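Local atomic coordinates of serpin (Taeniopygia guttata, PDB entry 5HGC), a protein that binds cortisol in the crystal and belongs to the serpin family, whose members commonly inhibit serine proteases. Residues Thr165-Lys176 / Lys313-Asp324. Residues are numbered along the deposited sequence; the frame is centred on the assembly and turned at random.
Sequences TVMLLASFVYFK and KVSKVVHKASLD
Y174 lays the CE1 edge of its ring against the carboxylate of D324, one parallel strand over, with the two planes 71° apart. Its CG stands anti to the backbone N (chi1 165°), which swings the ring across the strand boundary, and OH donates to D324 OD2 at 2.7 Å. The hydroxyl reaches the anti side of that oxygen from 27° outside the carboxylate plane. Because S277 holds OD1, both carboxylate oxygens are engaged; K176, whose aliphatic CD rests 3.7 Å from D324 CB, sends its amine to D326 instead.

Midway along the opposite face of the strands, S171 OG and H319 ND1 share a hydrogen bond of 2.8 Å lying at the edge of the imidazole, in its plane. NE2 is bonded to the backbone N of S38, so the ring is gripped at both nitrogens, and S41 of helix 39-52 adds a weak bond to S171 OG. Apolar pairs continue this face: L169 CD2 lies alongside V317 CG2 at 4.0 Å, and F175 CD2 offers its ring edge to L323 CD1.

Between these side chains runs regular parallel pairing, typified by S171 N to V318 O (3.0 Å) and K320 N to S171 O (2.9 Å). The pattern changes at the start, where S315 OG accepts V166 N at 2.8 Å.

Such direct pairing of 167-176 with 316-324, the third and fifth strands of serpin sheet A, is characteristic of the native serpin form, in which the reactive loop has not inserted between them as a further strand. The serine-histidine cluster, with S38 and S41 beside it, probably corresponds to the shutter region of the family. Inserting a strand would have to break both the backbone bonds and the S171-H319 and Y174-D324 hydrogen bonds, so these polar links probably help keep the sheet closed.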
loop_
_atom_site.group_PDB
_atom_site.type_symbol
_atom_site.label_atom_id
_atom_site.label_comp_id
_atom_site.label_asym_id
_atom_site.label_seq_id
_atom_site.Cartn_x
_atom_site.Cartn_y
_atom_site.Cartn_z
ATOM N N THR A 165 2.927 12.483 23.552
ATOM C CA THR A 165 2.100 11.893 22.496
ATOM C C THR A 165 0.732 11.679 23.076
ATOM O O THR A 165 0.567 11.135 24.147
ATOM C CB THR A 165 2.678 10.561 21.997
ATOM O OG1 THR A 165 3.974 10.794 21.449
ATOM C CG2 THR A 165 1.824 9.949 20.913
ATOM N N VAL A 166 -0.257 12.153 22.362
ATOM C CA VAL A 166 -1.617 11.915 22.779
ATOM C C VAL A 166 -2.061 10.556 22.183
ATOM O O VAL A 166 -2.446 9.646 22.921
ATOM C CB VAL A 166 -2.477 13.129 22.380
ATOM C CG1 VAL A 166 -3.945 12.858 22.568
ATOM C CG2 VAL A 166 -2.096 14.340 23.233
ATOM N N MET A 167 -1.952 10.422 20.850
ATOM C CA MET A 167 -2.341 9.196 20.114
ATOM C C MET A 167 -1.414 8.934 18.930
ATOM O O MET A 167 -1.123 9.838 18.131
ATOM C CB MET A 167 -3.798 9.295 19.650
ATOM C CG MET A 167 -4.197 8.240 18.652
ATOM S SD MET A 167 -5.971 8.158 18.393
ATOM C CE MET A 167 -6.291 9.730 17.625
ATOM N N LEU A 168 -0.923 7.708 18.877
ATOM C CA LEU A 168 -0.237 7.140 17.752
ATOM C C LEU A 168 -1.211 6.257 16.933
ATOM O O LEU A 168 -1.762 5.288 17.448
ATOM C CB LEU A 168 0.937 6.293 18.276
ATOM C CG LEU A 168 1.684 5.491 17.199
ATOM C CD1 LEU A 168 2.330 6.413 16.162
ATOM C CD2 LEU A 168 2.725 4.549 17.761
ATOM N N LEU A 169 -1.446 6.591 15.668
ATOM C CA LEU A 169 -2.179 5.674 14.747
ATOM C C LEU A 169 -1.154 4.887 13.987
ATOM O O LEU A 169 -0.351 5.472 13.270
ATOM C CB LEU A 169 -3.071 6.452 13.787
ATOM C CG LEU A 169 -3.859 5.697 12.714
ATOM C CD1 LEU A 169 -4.876 4.698 13.256
ATOM C CD2 LEU A 169 -4.562 6.754 11.875
ATOM N N ALA A 170 -1.135 3.577 14.183
ATOM C CA ALA A 170 -0.243 2.692 13.419
ATOM C C ALA A 170 -1.003 1.883 12.296
ATOM O O ALA A 170 -2.000 1.198 12.606
ATOM C CB ALA A 170 0.468 1.736 14.355
ATOM N N SER A 171 -0.569 1.972 11.014
ATOM C CA SER A 171 -0.952 0.912 10.053
ATOM C C SER A 171 0.258 0.225 9.486
ATOM O O SER A 171 1.265 0.862 9.123
ATOM C CB SER A 171 -1.920 1.345 8.956
ATOM O OG SER A 171 -1.225 2.216 8.095
ATOM N N PHE A 172 0.159 -1.096 9.420
ATOM C CA PHE A 172 1.254 -1.856 8.935
ATOM C C PHE A 172 0.743 -3.075 8.203
ATOM O O PHE A 172 -0.356 -3.544 8.451
ATOM C CB PHE A 172 2.196 -2.211 10.075
ATOM C CG PHE A 172 1.508 -2.826 11.256
ATOM C CD1 PHE A 172 0.774 -2.026 12.170
ATOM C CD2 PHE A 172 1.592 -4.211 11.489
ATOM C CE1 PHE A 172 0.137 -2.619 13.271
ATOM C CE2 PHE A 172 0.963 -4.791 12.609
ATOM C CZ PHE A 172 0.238 -4.002 13.489
ATOM N N VAL A 173 1.568 -3.596 7.310
ATOM C CA VAL A 173 1.156 -4.699 6.405
ATOM C C VAL A 173 2.398 -5.268 5.771
ATOM O O VAL A 173 3.254 -4.513 5.312
ATOM C CB VAL A 173 0.119 -4.247 5.340
ATOM C CG1 VAL A 173 0.626 -3.027 4.587
ATOM C CG2 VAL A 173 -0.250 -5.405 4.448
ATOM N N TYR A 174 2.502 -6.592 5.832
ATOM C CA TYR A 174 3.542 -7.362 5.153
ATOM C C TYR A 174 2.837 -8.245 4.088
ATOM O O TYR A 174 1.733 -8.778 4.339
ATOM C CB TYR A 174 4.341 -8.259 6.130
ATOM C CG TYR A 174 5.171 -9.334 5.420
ATOM C CD1 TYR A 174 6.497 -9.065 4.970
ATOM C CD2 TYR A 174 4.633 -10.627 5.155
ATOM C CE1 TYR A 174 7.270 -10.060 4.343
ATOM C CE2 TYR A 174 5.390 -11.610 4.484
ATOM C CZ TYR A 174 6.688 -11.316 4.085
ATOM O OH TYR A 174 7.412 -12.280 3.450
ATOM N N PHE A 175 3.484 -8.413 2.924
ATOM C CA PHE A 175 2.966 -9.303 1.912
ATOM C C PHE A 175 4.114 -10.010 1.212
ATOM O O PHE A 175 5.204 -9.440 1.010
ATOM C CB PHE A 175 2.070 -8.510 0.926
ATOM C CG PHE A 175 1.425 -9.352 -0.174
ATOM C CD1 PHE A 175 0.336 -10.218 0.105
ATOM C CD2 PHE A 175 1.905 -9.295 -1.491
ATOM C CE1 PHE A 175 -0.256 -10.998 -0.908
ATOM C CE2 PHE A 175 1.313 -10.077 -2.501
ATOM C CZ PHE A 175 0.229 -10.936 -2.214
ATOM N N LYS A 176 3.868 -11.262 0.859
ATOM C CA LYS A 176 4.678 -12.013 -0.114
ATOM C C LYS A 176 3.711 -12.819 -0.959
ATOM O O LYS A 176 2.879 -13.628 -0.455
ATOM C CB LYS A 176 5.688 -12.919 0.572
ATOM C CG LYS A 176 6.435 -13.866 -0.358
ATOM C CD LYS A 176 7.768 -14.292 0.263
ATOM C CE LYS A 176 8.506 -15.230 -0.655
ATOM N NZ LYS A 176 9.554 -16.049 -0.006
ATOM N N LYS A 313 -6.319 14.426 19.596
ATOM C CA LYS A 313 -5.859 14.740 18.243
ATOM C C LYS A 313 -4.843 13.670 17.887
ATOM O O LYS A 313 -4.330 12.957 18.771
ATOM C CB LYS A 313 -5.197 16.131 18.187
ATOM C CG LYS A 313 -3.813 16.159 18.852
ATOM C CD LYS A 313 -3.215 17.554 18.817
ATOM C CE LYS A 313 -2.001 17.603 19.745
ATOM N NZ LYS A 313 -1.758 18.987 20.243
ATOM N N VAL A 314 -4.521 13.549 16.606
ATOM C CA VAL A 314 -3.604 12.498 16.204
ATOM C C VAL A 314 -2.244 13.105 16.298
ATOM O O VAL A 314 -1.972 14.041 15.584
ATOM C CB VAL A 314 -3.929 11.963 14.785
ATOM C CG1 VAL A 314 -2.973 10.859 14.364
ATOM C CG2 VAL A 314 -5.363 11.468 14.766
ATOM N N SER A 315 -1.409 12.589 17.192
ATOM C CA SER A 315 -0.057 13.125 17.366
ATOM C C SER A 315 0.868 12.661 16.229
ATOM O O SER A 315 1.640 13.429 15.703
ATOM C CB SER A 315 0.556 12.741 18.733
ATOM O OG SER A 315 -0.185 13.260 19.810
ATOM N N LYS A 316 0.754 11.396 15.858
ATOM C CA LYS A 316 1.692 10.733 14.986
ATOM C C LYS A 316 0.875 9.594 14.338
ATOM O O LYS A 316 0.088 8.928 15.030
ATOM C CB LYS A 316 2.823 10.197 15.838
ATOM C CG LYS A 316 4.195 10.643 15.392
ATOM C CD LYS A 316 5.277 9.571 15.672
ATOM C CE LYS A 316 6.670 10.003 15.175
ATOM N NZ LYS A 316 7.674 8.918 15.098
ATOM N N VAL A 317 0.992 9.450 13.009
ATOM C CA VAL A 317 0.525 8.272 12.251
ATOM C C VAL A 317 1.695 7.724 11.509
ATOM O O VAL A 317 2.262 8.401 10.662
ATOM C CB VAL A 317 -0.680 8.530 11.334
ATOM C CG1 VAL A 317 -0.601 9.863 10.614
ATOM C CG2 VAL A 317 -0.919 7.367 10.359
ATOM N N VAL A 318 2.105 6.523 11.903
ATOM C CA VAL A 318 3.162 5.758 11.242
ATOM C C VAL A 318 2.555 4.676 10.370
ATOM O O VAL A 318 1.702 3.922 10.842
ATOM C CB VAL A 318 4.132 5.120 12.238
ATOM C CG1 VAL A 318 5.311 4.506 11.486
ATOM C CG2 VAL A 318 4.666 6.225 13.141
ATOM N N HIS A 319 2.976 4.637 9.100
ATOM C CA HIS A 319 2.619 3.571 8.167
ATOM C C HIS A 319 3.838 2.773 7.745
ATOM O O HIS A 319 4.819 3.365 7.315
ATOM C CB HIS A 319 1.949 4.140 6.946
ATOM C CG HIS A 319 1.682 3.110 5.899
ATOM N ND1 HIS A 319 0.707 2.142 6.036
ATOM C CD2 HIS A 319 2.300 2.863 4.717
ATOM C CE1 HIS A 319 0.722 1.361 4.968
ATOM N NE2 HIS A 319 1.675 1.782 4.152
ATOM N N LYS A 320 3.818 1.449 7.884
ATOM C CA LYS A 320 4.948 0.648 7.387
ATOM C C LYS A 320 4.431 -0.493 6.503
ATOM O O LYS A 320 3.589 -1.299 6.945
ATOM C CB LYS A 320 5.849 0.126 8.523
ATOM C CG LYS A 320 7.216 -0.429 8.101
ATOM C CD LYS A 320 8.105 -0.647 9.316
ATOM C CE LYS A 320 9.604 -0.842 9.010
ATOM N NZ LYS A 320 10.118 -2.248 8.803
ATOM N N ALA A 321 4.905 -0.536 5.253
ATOM C CA ALA A 321 4.544 -1.620 4.326
ATOM C C ALA A 321 5.788 -2.404 3.987
ATOM O O ALA A 321 6.860 -1.856 3.837
ATOM C CB ALA A 321 3.885 -1.105 3.060
ATOM N N SER A 322 5.633 -3.699 3.827
ATOM C CA SER A 322 6.757 -4.536 3.621
ATOM C C SER A 322 6.412 -5.674 2.650
ATOM O O SER A 322 5.323 -6.282 2.699
ATOM C CB SER A 322 7.177 -5.031 4.981
ATOM O OG SER A 322 8.372 -5.692 4.872
ATOM N N LEU A 323 7.349 -5.983 1.778
ATOM C CA LEU A 323 7.082 -6.899 0.664
ATOM C C LEU A 323 8.299 -7.725 0.377
ATOM O O LEU A 323 9.403 -7.203 0.282
ATOM C CB LEU A 323 6.712 -6.083 -0.589
ATOM C CG LEU A 323 6.661 -6.819 -1.948
ATOM C CD1 LEU A 323 5.421 -7.731 -2.043
ATOM C CD2 LEU A 323 6.748 -5.855 -3.147
ATOM N N ASP A 324 8.123 -9.006 0.223
ATOM C CA ASP A 324 9.183 -9.778 -0.388
ATOM C C ASP A 324 8.761 -10.269 -1.776
ATOM O O ASP A 324 7.560 -10.659 -2.015
ATOM C CB ASP A 324 9.543 -11.000 0.461
ATOM C CG ASP A 324 10.160 -10.630 1.771
ATOM O OD1 ASP A 324 10.983 -9.691 1.797
ATOM O OD2 ASP A 324 9.799 -11.274 2.780
#